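Local coordinates for protein UV damage endonuclease (Sulfolobus acidocaldarius, PDB 3TC3) that probably cuts DNA beside UV-induced lesions during excision repair, using a TIM-barrel fold with a manganese site, at residues A[287-290]-A[294-297]; A[72-77]-A[298-303]; A[271-276]-A[283-288]; A[156-161]-A[247-252]; A[220-225]-A[262-267]. All blocks are in the same frame, centred on the assembly; numbering follows the deposited sequence.

Contact 1: A[287-290]-A[294-297]; sequences LEVK and ISAL. With MN (manganese (II) ion), chain C.
Where the chain passes from the last barrel strand toward helix 293-305, CA of L287 lies 6.9 Å from CA of A296, CA of V289 lies 7.4 Å from CA of S295, and no hydrogen bond joins the segments. Side chains make the contact. L287 and V289 both reach toward the helix, while E288 between them reaches the metal. L287 touches with one branch only. Its CD1 sits 3.5 Å from CA of A296 and equally near O of S295, so it packs against helix backbone as much as against side chains. CG of L287 lies beside the backbone N (chi1 -50°), and chi2 of 174° extends CD1 outward to the helix. The methyl of A296 is a looser neighbour, with CB 4.2 Å from CD1 of L287. V289 uses CG2, which lies between its backbone N and carbonyl carbon. CG2 of V289 presses on S295, 3.4 Å from CB of S295, a tight carbon pair. The hydroxyl of S295 is next to the same methyl but finds its polar partners outside the two segments. It is hydrogen-bonded to D291 and also to T267 and I268. A buried polar atom is thus satisfied beside an apolar contact. E288 points its carboxylate the other way. OE1 of E288 binds manganese at 2.3 Å, and its OE2 forms a salt bridge with R78. V24 of the first strand also packs on L287 and A296. This is the closing strand-to-helix connection of a TIM barrel, with a metal ligand just past the C-terminal end of the strand, at the mouth of the barrel.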
# COMPACT_ATOMS: atom_id res chain seq x y z
N LEU A 287 4.43 7.59 3.70
CA LEU A 287 5.35 7.45 4.85
C LEU A 287 5.18 6.22 5.65
O LEU A 287 4.06 5.95 6.13
CB LEU A 287 5.22 8.66 5.81
CG LEU A 287 5.30 9.98 5.08
CD1 LEU A 287 5.00 11.13 6.09
CD2 LEU A 287 6.74 10.23 4.49
N GLU A 288 6.17 5.36 5.68
CA GLU A 288 6.03 4.10 6.44
C GLU A 288 6.92 4.19 7.68
O GLU A 288 8.16 3.84 7.68
CB GLU A 288 6.57 2.94 5.56
CG GLU A 288 5.70 2.69 4.35
CD GLU A 288 6.08 1.42 3.61
OE1 GLU A 288 7.31 1.19 3.45
OE2 GLU A 288 5.18 0.75 3.13
N VAL A 289 6.39 4.99 8.58
CA VAL A 289 7.08 5.18 9.89
C VAL A 289 6.04 4.99 10.98
O VAL A 289 4.83 5.12 10.80
CB VAL A 289 7.76 6.54 9.95
CG1 VAL A 289 9.07 6.53 9.09
CG2 VAL A 289 6.80 7.72 9.63
N LYS A 290 6.53 4.76 12.20
CA LYS A 290 5.61 4.23 13.15
C LYS A 290 4.71 5.30 13.77
O LYS A 290 3.65 4.93 14.30
CB LYS A 290 6.39 3.61 14.32
CG LYS A 290 7.29 2.41 13.82
CD LYS A 290 6.48 1.23 13.50
CE LYS A 290 7.51 0.08 13.22
NZ LYS A 290 7.10 -0.61 11.96
N ILE A 294 1.68 11.91 12.56
CA ILE A 294 2.59 12.92 13.15
C ILE A 294 3.77 13.17 12.14
O ILE A 294 4.13 14.33 11.86
CB ILE A 294 3.07 12.45 14.51
CG1 ILE A 294 1.88 12.31 15.52
CG2 ILE A 294 4.26 13.43 15.03
CD1 ILE A 294 1.49 13.49 16.28
N SER A 295 4.31 12.11 11.52
CA SER A 295 5.25 12.30 10.48
C SER A 295 4.63 12.91 9.23
O SER A 295 5.34 13.66 8.53
CB SER A 295 6.00 10.99 10.11
OG SER A 295 7.03 10.77 11.06
N ALA A 296 3.37 12.59 8.90
CA ALA A 296 2.75 13.19 7.73
C ALA A 296 2.64 14.70 7.92
O ALA A 296 2.88 15.44 6.95
CB ALA A 296 1.38 12.60 7.51
N LEU A 297 2.37 15.13 9.15
CA LEU A 297 2.36 16.58 9.43
C LEU A 297 3.70 17.21 9.25
O LEU A 297 3.76 18.31 8.69
CB LEU A 297 1.80 16.90 10.81
CG LEU A 297 0.32 16.50 10.93
CD1 LEU A 297 -0.11 16.64 12.36
CD2 LEU A 297 -0.57 17.31 9.98
MN MN C . 7.69 -0.17 1.65
O HOH W 1 5.73 -1.48 2.06

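Contact 2: A[72-77]-A[298-303]; sequences HEILFF and KAVKVL
V300 of helix 293-305 packs against the turn 72-74, which leads from helix 48-71 into the second strand of the TIM barrel. The last helix of the barrel thereby meets the end of the first long one. CB of V300 points toward the turn and splits into two methyls that share the work. CG1 lies anti to the backbone N (chi1 164°). It meets O of H72 at 3.8 Å and the side chain of E73, with CB of E73 4.1 Å away. CG2 lies beside the backbone N and has the closer contact, with O of E73 at 3.5 Å. It also meets O of H72 at 3.8 Å. The same methyl touches CG1 of I74, whose side chain crosses that of V300 at about a right angle. The carbonyl oxygens of H72 and E73 lie against V300 where the chain leaves helix 48-71. E73 has positive phi (67°) and is the C-prime residue of a Schellman motif that ends this helix, with E73 N bonded to L70 O and I74 N to N69 O. The carboxylate of E73 leaves the apolar contact and pairs with K304, one helical turn beyond V300. The ring of H72 turns to W68, with which it stacks. With an alanine at V300, both methyls that touch H72, E73 and I74 are gone, which would probably leave a gap between helix 293-305 and the turn. Beyond this point I74 packs on Y26 of the first strand, and the meeting of I74 with V300 comes down to CG1 of I74 against CG2 of V300, 3.8 Å apart.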
# COMPACT_ATOMS: atom_id res chain seq x y z
N HIS A 72 -5.72 18.74 6.75
CA HIS A 72 -4.26 18.82 7.02
C HIS A 72 -3.37 18.65 5.78
O HIS A 72 -2.18 18.51 5.89
CB HIS A 72 -3.93 17.78 8.09
CG HIS A 72 -4.54 18.14 9.42
ND1 HIS A 72 -5.82 17.87 9.75
CD2 HIS A 72 -4.01 18.86 10.50
CE1 HIS A 72 -6.10 18.34 10.98
NE2 HIS A 72 -5.03 18.97 11.43
N GLU A 73 -3.95 18.71 4.59
CA GLU A 73 -3.21 18.75 3.31
C GLU A 73 -2.47 17.41 3.04
O GLU A 73 -1.38 17.41 2.46
CB GLU A 73 -2.29 19.98 3.21
CG GLU A 73 -3.11 21.30 3.56
CD GLU A 73 -2.18 22.49 3.48
OE1 GLU A 73 -1.93 22.95 2.36
OE2 GLU A 73 -1.70 22.93 4.53
N ILE A 74 -3.10 16.34 3.47
CA ILE A 74 -2.56 14.95 3.31
C ILE A 74 -3.48 14.23 2.30
O ILE A 74 -4.63 13.92 2.61
CB ILE A 74 -2.58 14.23 4.66
CG1 ILE A 74 -1.50 14.89 5.56
CG2 ILE A 74 -2.15 12.76 4.48
CD1 ILE A 74 -1.71 14.55 7.03
N LEU A 75 -3.04 14.11 1.05
CA LEU A 75 -3.95 13.74 -0.07
C LEU A 75 -3.67 12.32 -0.60
O LEU A 75 -4.20 11.92 -1.62
CB LEU A 75 -3.89 14.75 -1.22
CG LEU A 75 -4.40 16.19 -0.91
CD1 LEU A 75 -4.50 16.94 -2.17
CD2 LEU A 75 -5.61 16.16 -0.14
N PHE A 76 -2.93 11.54 0.19
CA PHE A 76 -2.65 10.10 -0.17
C PHE A 76 -2.92 9.31 1.15
O PHE A 76 -2.67 9.78 2.27
CB PHE A 76 -1.12 10.07 -0.60
CG PHE A 76 -0.60 8.73 -1.13
CD1 PHE A 76 -1.45 7.67 -1.57
CD2 PHE A 76 0.82 8.63 -1.28
CE1 PHE A 76 -0.84 6.51 -2.11
CE2 PHE A 76 1.44 7.46 -1.78
CZ PHE A 76 0.57 6.38 -2.23
N PHE A 77 -3.46 8.10 1.00
CA PHE A 77 -3.71 7.25 2.19
C PHE A 77 -3.62 5.80 1.80
O PHE A 77 -4.03 5.43 0.70
CB PHE A 77 -5.11 7.56 2.77
CG PHE A 77 -5.28 6.98 4.14
CD1 PHE A 77 -4.53 7.50 5.24
CD2 PHE A 77 -6.20 5.90 4.38
CE1 PHE A 77 -4.66 6.84 6.51
CE2 PHE A 77 -6.34 5.32 5.67
CZ PHE A 77 -5.56 5.84 6.77
N LYS A 298 4.78 16.51 9.65
CA LYS A 298 6.14 17.07 9.51
C LYS A 298 6.40 17.14 8.01
O LYS A 298 6.94 18.15 7.50
CB LYS A 298 7.14 16.13 10.18
CG LYS A 298 7.14 15.92 11.75
CD LYS A 298 8.21 14.73 12.08
CE LYS A 298 8.64 14.61 13.50
NZ LYS A 298 9.83 13.67 13.41
N ALA A 299 6.00 16.10 7.23
CA ALA A 299 6.32 16.16 5.82
C ALA A 299 5.55 17.27 5.04
O ALA A 299 6.10 17.89 4.14
CB ALA A 299 6.06 14.75 5.19
N VAL A 300 4.26 17.49 5.42
CA VAL A 300 3.47 18.54 4.77
C VAL A 300 4.19 19.90 5.03
O VAL A 300 4.31 20.69 4.07
CB VAL A 300 2.07 18.52 5.39
CG1 VAL A 300 1.32 19.82 5.05
CG2 VAL A 300 1.27 17.43 4.82
N LYS A 301 4.64 20.07 6.24
CA LYS A 301 5.34 21.34 6.64
C LYS A 301 6.59 21.55 5.78
O LYS A 301 6.73 22.64 5.21
CB LYS A 301 5.67 21.32 8.12
CG LYS A 301 6.24 22.64 8.66
CD LYS A 301 6.98 22.38 9.99
CE LYS A 301 8.47 22.09 9.65
NZ LYS A 301 9.35 21.52 10.75
N VAL A 302 7.40 20.49 5.55
CA VAL A 302 8.60 20.59 4.71
C VAL A 302 8.20 20.89 3.27
O VAL A 302 8.77 21.75 2.61
CB VAL A 302 9.47 19.30 4.84
CG1 VAL A 302 10.57 19.27 3.82
CG2 VAL A 302 10.03 19.16 6.26
N LEU A 303 7.22 20.15 2.75
CA LEU A 303 6.88 20.30 1.34
C LEU A 303 6.31 21.68 1.03
O LEU A 303 6.54 22.17 -0.07
CB LEU A 303 5.90 19.22 0.81
CG LEU A 303 6.54 17.84 0.87
CD1 LEU A 303 5.54 16.79 0.56
CD2 LEU A 303 7.63 17.71 -0.14

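Contact 3: A[271-276]-A[283-288]; sequences ENFRRF and VDIMLE. With MN (manganese (II) ion), chain C.
The ring of F273 reaches from helix 270-279 toward strand 283-287 and meets two branched side chains of the strand. CE1 of F273 lies 4.1 Å from CD2 of L287, and CZ of F273 lies 4.2 Å from CD1 of I285. Both methyls come at the ring obliquely. The side chains of F273 and L287 cross at about a right angle. L287 uses CD2 here, the branch not spent on S295 and A296. On the helix side, chi1 of -176° carries the F273 ring away from the helix toward the strand, CG anti to the backbone N. This is the return half of a beta-alpha-beta crossover, strand 249-252 to helix 270-279 to strand 283-287, and it covers the outside of the barrel. A299 and V302 of helix 293-305 also pack on F273, so its ring fills the groove between two helices and the sheet. Away from this core, R275 grips N272 end-on. Its NH1 and NH2 both bond to OD1 of N272, at 2.9 and 2.8 Å, with N-H...O angles of 135° and 137°, both bent. The amide's ND2 is taken by E254.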
# COMPACT_ATOMS: atom_id res chain seq x y z
N GLU A 271 15.72 16.36 8.43
CA GLU A 271 16.82 16.63 7.50
C GLU A 271 16.97 15.49 6.46
O GLU A 271 17.31 15.75 5.30
CB GLU A 271 18.14 16.85 8.29
CG GLU A 271 17.96 17.63 9.69
CD GLU A 271 17.34 18.96 9.49
OE1 GLU A 271 17.71 19.56 8.46
OE2 GLU A 271 16.48 19.41 10.32
N ASN A 272 16.77 14.23 6.87
CA ASN A 272 16.79 13.10 5.92
C ASN A 272 15.68 13.29 4.88
O ASN A 272 15.88 13.05 3.70
CB ASN A 272 16.67 11.75 6.63
CG ASN A 272 17.92 11.39 7.39
OD1 ASN A 272 19.01 11.83 7.05
ND2 ASN A 272 17.78 10.59 8.40
N PHE A 273 14.50 13.68 5.36
CA PHE A 273 13.38 13.84 4.43
C PHE A 273 13.63 14.96 3.46
O PHE A 273 13.35 14.81 2.25
CB PHE A 273 12.05 14.02 5.25
CG PHE A 273 10.84 14.10 4.37
CD1 PHE A 273 10.38 12.97 3.71
CD2 PHE A 273 10.22 15.34 4.16
CE1 PHE A 273 9.24 13.08 2.84
CE2 PHE A 273 9.09 15.44 3.34
CZ PHE A 273 8.59 14.31 2.68
N ARG A 274 14.14 16.07 4.00
CA ARG A 274 14.51 17.19 3.10
C ARG A 274 15.54 16.74 2.05
O ARG A 274 15.43 17.11 0.86
CB ARG A 274 15.06 18.36 3.92
CG ARG A 274 13.97 19.11 4.64
CD ARG A 274 14.61 20.12 5.62
NE ARG A 274 13.60 20.94 6.23
CZ ARG A 274 13.10 22.04 5.69
NH1 ARG A 274 13.50 22.44 4.48
NH2 ARG A 274 12.15 22.68 6.37
N ARG A 275 16.53 15.95 2.42
CA ARG A 275 17.53 15.52 1.44
C ARG A 275 16.89 14.65 0.37
O ARG A 275 17.21 14.76 -0.85
CB ARG A 275 18.64 14.76 2.10
CG ARG A 275 19.92 15.60 2.33
CD ARG A 275 21.06 14.69 2.82
NE ARG A 275 21.07 14.78 4.27
CZ ARG A 275 20.68 13.82 5.08
NH1 ARG A 275 20.25 12.65 4.57
NH2 ARG A 275 20.70 14.03 6.41
N PHE A 276 15.93 13.81 0.77
CA PHE A 276 15.23 13.01 -0.18
C PHE A 276 14.38 13.84 -1.16
O PHE A 276 14.38 13.60 -2.38
CB PHE A 276 14.31 12.04 0.63
CG PHE A 276 13.61 11.07 -0.24
CD1 PHE A 276 14.31 9.91 -0.67
CD2 PHE A 276 12.31 11.26 -0.61
CE1 PHE A 276 13.72 8.97 -1.44
CE2 PHE A 276 11.66 10.25 -1.47
CZ PHE A 276 12.42 9.17 -1.93
N VAL A 283 5.68 12.91 -7.58
CA VAL A 283 5.53 11.54 -7.00
C VAL A 283 4.67 11.65 -5.78
O VAL A 283 4.65 12.72 -5.11
CB VAL A 283 6.84 10.88 -6.57
CG1 VAL A 283 7.82 10.61 -7.66
CG2 VAL A 283 7.58 11.73 -5.47
N ASP A 284 3.85 10.65 -5.49
CA ASP A 284 3.07 10.59 -4.22
C ASP A 284 3.83 9.73 -3.22
O ASP A 284 4.24 8.67 -3.58
CB ASP A 284 1.70 10.03 -4.56
CG ASP A 284 0.87 11.05 -5.39
OD1 ASP A 284 1.18 12.27 -5.29
OD2 ASP A 284 -0.02 10.55 -6.05
N ILE A 285 4.08 10.30 -2.05
CA ILE A 285 5.00 9.72 -1.07
C ILE A 285 4.22 9.10 0.12
O ILE A 285 3.52 9.84 0.85
CB ILE A 285 5.94 10.75 -0.51
CG1 ILE A 285 6.82 11.35 -1.59
CG2 ILE A 285 6.91 10.14 0.53
CD1 ILE A 285 7.62 12.64 -1.05
N MET A 286 4.33 7.78 0.30
CA MET A 286 3.66 7.13 1.45
C MET A 286 4.64 6.95 2.56
O MET A 286 5.71 6.29 2.37
CB MET A 286 3.21 5.73 1.01
CG MET A 286 2.44 4.96 2.15
SD MET A 286 1.03 5.85 2.84
CE MET A 286 0.02 6.04 1.36
N LEU A 287 4.43 7.59 3.70
CA LEU A 287 5.35 7.45 4.85
C LEU A 287 5.18 6.22 5.65
O LEU A 287 4.06 5.95 6.13
CB LEU A 287 5.22 8.66 5.81
CG LEU A 287 5.30 9.98 5.08
CD1 LEU A 287 5.00 11.13 6.09
CD2 LEU A 287 6.74 10.23 4.49
N GLU A 288 6.17 5.36 5.68
CA GLU A 288 6.03 4.10 6.44
C GLU A 288 6.92 4.19 7.68
O GLU A 288 8.16 3.84 7.68
CB GLU A 288 6.57 2.94 5.56
CG GLU A 288 5.70 2.69 4.35
CD GLU A 288 6.08 1.42 3.61
OE1 GLU A 288 7.31 1.19 3.45
OE2 GLU A 288 5.18 0.75 3.13
MN MN C . 7.69 -0.17 1.65
O HOH W 1 5.73 -1.48 2.06

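Contact 4: A[156-161]-A[247-252]; sequences EGKIQI and RPMIDY
This is a contact across the inside of the TIM barrel, between the fourth strand, 158-162, and the seventh, 249-252, which are not neighbours in the sheet. It has a polar level and an apolar one. At the polar level Q160 and D251 come from opposite directions. NE2 of Q160 donates to OD2 of D251 at 2.9 Å, a bent bond, N-H...O 132°. The donor comes on the syn side, tilted 16° out of the carboxylate plane. Amide and carboxylate are nearly coplanar, 4° apart. CG of Q160 lies between its backbone N and carbonyl carbon, and the extended chain beyond it carries the amide across the barrel. One level away, CE of M249 lies 3.6 Å from CG of K158 and 3.9 Å from its CB. The lysine then bends at chi2 and leads its amine away. NE2 of Q160 also donates to E195. D251 belongs to the manganese site, and its OD1 pairs with R78. A leucine in place of D251 would probably leave Q160 without this acceptor, R78 without one salt-bridge partner and the metal site short of a carboxylate. OD2 of D251 is close to both E195 and E288. R78 and the nearby manganese probably offset this crowded negative charge, and the amide N-H adds a hydrogen bond to it.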
# COMPACT_ATOMS: atom_id res chain seq x y z
N GLU A 156 -10.47 3.68 -8.04
CA GLU A 156 -9.42 2.81 -8.64
C GLU A 156 -8.46 2.36 -7.55
O GLU A 156 -8.78 1.28 -6.93
CB GLU A 156 -8.68 3.47 -9.80
CG GLU A 156 -9.56 3.84 -11.09
CD GLU A 156 -10.47 2.73 -11.61
OE1 GLU A 156 -10.11 1.53 -11.63
OE2 GLU A 156 -11.59 3.07 -12.07
N GLY A 157 -7.37 3.11 -7.32
CA GLY A 157 -6.47 2.72 -6.22
C GLY A 157 -5.52 1.66 -6.70
O GLY A 157 -5.72 1.04 -7.75
N LYS A 158 -4.47 1.49 -5.95
CA LYS A 158 -3.47 0.42 -6.21
C LYS A 158 -3.39 -0.58 -5.09
O LYS A 158 -3.46 -0.19 -3.92
CB LYS A 158 -2.08 1.03 -6.45
CG LYS A 158 -2.03 1.98 -7.73
CD LYS A 158 -2.37 1.29 -8.98
CE LYS A 158 -2.10 2.25 -10.19
NZ LYS A 158 -2.70 1.59 -11.35
N ILE A 159 -3.06 -1.81 -5.43
CA ILE A 159 -2.84 -2.89 -4.44
C ILE A 159 -1.43 -3.26 -4.63
O ILE A 159 -1.04 -3.80 -5.69
CB ILE A 159 -3.79 -4.13 -4.73
CG1 ILE A 159 -5.25 -3.68 -4.65
CG2 ILE A 159 -3.45 -5.21 -3.73
CD1 ILE A 159 -6.21 -4.80 -5.29
N GLN A 160 -0.61 -3.01 -3.60
CA GLN A 160 0.86 -3.20 -3.72
C GLN A 160 1.21 -4.51 -3.01
O GLN A 160 0.85 -4.81 -1.81
CB GLN A 160 1.60 -2.01 -3.10
CG GLN A 160 1.46 -1.83 -1.70
CD GLN A 160 2.14 -0.48 -1.35
OE1 GLN A 160 1.44 0.55 -1.41
NE2 GLN A 160 3.50 -0.46 -1.15
N ILE A 161 2.06 -5.28 -3.72
CA ILE A 161 2.60 -6.49 -3.10
C ILE A 161 4.12 -6.67 -3.36
O ILE A 161 4.62 -6.00 -4.22
CB ILE A 161 1.92 -7.78 -3.61
CG1 ILE A 161 2.10 -7.90 -5.12
CG2 ILE A 161 0.42 -7.72 -3.19
CD1 ILE A 161 1.57 -9.35 -5.69
N ARG A 247 1.05 9.40 -12.06
CA ARG A 247 2.12 9.74 -11.20
C ARG A 247 2.56 8.50 -10.35
O ARG A 247 1.75 7.80 -9.76
CB ARG A 247 1.63 10.84 -10.27
CG ARG A 247 2.69 11.39 -9.43
CD ARG A 247 2.12 12.33 -8.42
NE ARG A 247 1.77 13.58 -9.03
CZ ARG A 247 1.28 14.61 -8.36
NH1 ARG A 247 1.08 14.54 -7.04
NH2 ARG A 247 1.02 15.71 -9.01
N PRO A 248 3.87 8.28 -10.23
CA PRO A 248 4.31 7.16 -9.36
C PRO A 248 4.00 7.31 -7.93
O PRO A 248 3.88 8.44 -7.41
CB PRO A 248 5.78 7.10 -9.55
CG PRO A 248 6.11 8.02 -10.64
CD PRO A 248 5.00 8.99 -10.85
N MET A 249 3.87 6.17 -7.24
CA MET A 249 3.89 6.14 -5.79
C MET A 249 5.20 5.70 -5.34
O MET A 249 5.78 4.78 -5.93
CB MET A 249 2.88 5.17 -5.28
CG MET A 249 1.43 5.45 -5.68
SD MET A 249 0.30 4.11 -5.12
CE MET A 249 -1.24 4.75 -5.63
N ILE A 250 5.73 6.30 -4.26
CA ILE A 250 6.93 5.79 -3.62
C ILE A 250 6.66 5.54 -2.14
O ILE A 250 5.81 6.22 -1.52
CB ILE A 250 8.17 6.65 -3.78
CG1 ILE A 250 8.03 7.98 -3.18
CG2 ILE A 250 8.47 6.91 -5.30
CD1 ILE A 250 9.28 8.89 -3.48
N ASP A 251 7.34 4.58 -1.56
CA ASP A 251 7.30 4.31 -0.10
C ASP A 251 8.52 4.87 0.58
O ASP A 251 9.67 4.50 0.20
CB ASP A 251 7.24 2.83 0.21
CG ASP A 251 5.88 2.17 -0.08
OD1 ASP A 251 4.86 2.81 -0.12
OD2 ASP A 251 5.85 0.93 -0.13
N TYR A 252 8.33 5.83 1.48
CA TYR A 252 9.45 6.48 2.15
C TYR A 252 9.57 5.92 3.56
O TYR A 252 8.64 5.99 4.37
CB TYR A 252 9.26 8.02 2.20
CG TYR A 252 10.41 8.66 2.99
CD1 TYR A 252 10.33 8.85 4.41
CD2 TYR A 252 11.57 9.09 2.35
CE1 TYR A 252 11.37 9.43 5.12
CE2 TYR A 252 12.55 9.72 3.00
CZ TYR A 252 12.52 9.84 4.41
OH TYR A 252 13.58 10.44 5.02

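Contact 5: A[220-225]-A[262-267]; sequences DNLHHS and GVHATT. With MN (manganese (II) ion), chain C.
L222 and H223 of helix 221-226 meet G262 and H264 of the loop 262-267. The packing comes from L222. Its CD2 lies 3.7 Å from CD2 of H264 and 3.9 Å from O of G262. CG of L222 is anti to its backbone N (chi1 175°), which lays the side chain toward the loop. The methyl comes to the H264 ring obliquely. G262 has phi of 101°, and a CB there would be jammed against the preceding carbonyl oxygen. The two histidines are neighbours. NE2 of H223 lies 4.1 Å from NE2 of H264, at the edge of the H264 ring and near its plane. A water bridges the segments: it donates to O of G262 at 2.8 Å and accepts a weak bond from NE2 of H223, in the plane of that ring. The other ring nitrogen of H223, ND1, bonds to O of N196, and this fixes its rotation. D220 is the N-cap and accepts one capping bond. OD1 of D220 takes N of H223 at 2.9 Å, nearly straight at 170°. It also lies over one face of the H223 ring, offset toward the rim. Metal binding uses the other oxygen. OD2 of D220 binds manganese at 1.9 Å, beside E195 and E288, and H264 packs on E288. D220 is thus both N-cap and ligand of the manganese site at the C-terminal mouth of this TIM barrel, and the two histidines lie beside that site.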
# COMPACT_ATOMS: atom_id res chain seq x y z
N ASP A 220 10.73 1.67 -2.88
CA ASP A 220 10.87 1.81 -1.44
C ASP A 220 12.31 2.18 -1.19
O ASP A 220 13.19 1.42 -1.52
CB ASP A 220 10.52 0.53 -0.78
CG ASP A 220 10.60 0.69 0.69
OD1 ASP A 220 11.63 0.96 1.27
OD2 ASP A 220 9.47 0.54 1.30
N ASN A 221 12.49 3.40 -0.67
CA ASN A 221 13.87 3.93 -0.58
C ASN A 221 14.72 3.15 0.46
O ASN A 221 15.88 2.92 0.19
CB ASN A 221 13.87 5.39 -0.28
CG ASN A 221 13.36 5.74 1.06
OD1 ASN A 221 12.35 5.19 1.56
ND2 ASN A 221 14.06 6.70 1.70
N LEU A 222 14.16 2.82 1.62
CA LEU A 222 14.98 2.12 2.64
C LEU A 222 15.34 0.75 2.08
O LEU A 222 16.48 0.33 2.16
CB LEU A 222 14.16 1.99 3.93
CG LEU A 222 14.84 1.19 5.05
CD1 LEU A 222 16.14 1.83 5.45
CD2 LEU A 222 13.89 1.11 6.27
N HIS A 223 14.38 0.07 1.42
CA HIS A 223 14.73 -1.24 0.90
C HIS A 223 15.81 -1.19 -0.16
O HIS A 223 16.70 -2.06 -0.22
CB HIS A 223 13.49 -1.93 0.32
CG HIS A 223 12.39 -2.21 1.31
ND1 HIS A 223 11.15 -2.61 0.89
CD2 HIS A 223 12.31 -2.05 2.69
CE1 HIS A 223 10.31 -2.76 1.95
NE2 HIS A 223 10.98 -2.40 3.07
N HIS A 224 15.70 -0.20 -1.02
CA HIS A 224 16.74 -0.03 -2.05
C HIS A 224 18.08 0.29 -1.44
O HIS A 224 19.09 -0.22 -1.94
CB HIS A 224 16.26 1.11 -2.96
CG HIS A 224 17.27 1.43 -4.08
ND1 HIS A 224 17.43 0.62 -5.17
CD2 HIS A 224 18.16 2.50 -4.25
CE1 HIS A 224 18.43 1.14 -5.98
NE2 HIS A 224 18.84 2.30 -5.42
N SER A 225 18.11 1.09 -0.37
CA SER A 225 19.38 1.45 0.24
C SER A 225 20.06 0.17 0.73
O SER A 225 21.33 0.06 0.74
CB SER A 225 19.16 2.42 1.38
OG SER A 225 18.65 1.83 2.57
N GLY A 262 16.75 -2.40 8.29
CA GLY A 262 15.44 -2.53 7.74
C GLY A 262 14.30 -2.27 8.71
O GLY A 262 13.14 -2.15 8.28
N VAL A 263 14.61 -2.21 10.00
CA VAL A 263 13.58 -1.84 10.97
C VAL A 263 13.21 -0.40 10.74
O VAL A 263 14.09 0.48 10.73
CB VAL A 263 14.10 -2.05 12.42
CG1 VAL A 263 13.10 -1.46 13.47
CG2 VAL A 263 14.33 -3.59 12.63
N HIS A 264 11.91 -0.18 10.58
CA HIS A 264 11.42 1.18 10.19
C HIS A 264 11.49 2.16 11.40
O HIS A 264 11.25 1.83 12.54
CB HIS A 264 9.94 1.12 9.80
CG HIS A 264 9.66 0.55 8.43
ND1 HIS A 264 8.38 0.42 7.98
CD2 HIS A 264 10.49 0.11 7.42
CE1 HIS A 264 8.39 -0.13 6.75
NE2 HIS A 264 9.68 -0.32 6.39
N ALA A 265 11.88 3.38 11.08
CA ALA A 265 11.98 4.44 12.04
C ALA A 265 10.64 4.72 12.74
O ALA A 265 9.55 4.55 12.17
CB ALA A 265 12.46 5.68 11.34
N THR A 266 10.81 5.20 13.98
CA THR A 266 9.61 5.52 14.77
C THR A 266 9.07 6.91 14.37
O THR A 266 7.94 7.26 14.75
CB THR A 266 9.92 5.48 16.30
OG1 THR A 266 11.18 6.07 16.56
CG2 THR A 266 9.95 4.02 16.72
N THR A 267 9.87 7.67 13.62
CA THR A 267 9.38 8.96 13.07
C THR A 267 10.34 9.36 11.97
O THR A 267 11.48 8.83 11.93
CB THR A 267 9.42 10.08 14.21
OG1 THR A 267 8.69 11.25 13.76
CG2 THR A 267 10.90 10.52 14.54
MN MN C . 7.69 -0.17 1.65
O HOH W 2 12.16 -2.27 5.70
O HOH W 1 5.73 -1.48 2.06

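Along the chain, contact 4 closes first of the series that continues with contact 3 and then contact 1. Contact 5 has its segments alternating with those of contact 4. Contact 2 spans them, from the turn before the second strand to the last helix. Contacts 1 and 2 share helix 293-305, their centres 9 Å apart. Contacts 3 and 4 meet through adjoining strands 249-252 and 283-287. Contacts 2 and 5 are the most distant pair, with centres 19 Å apart. Contacts 1 to 3 pack outer helices on the barrel. E288 of contacts 1 and 3, D220 of contact 5 and D251 of contact 4 come together with E195 as one manganese site at its C-terminal mouth.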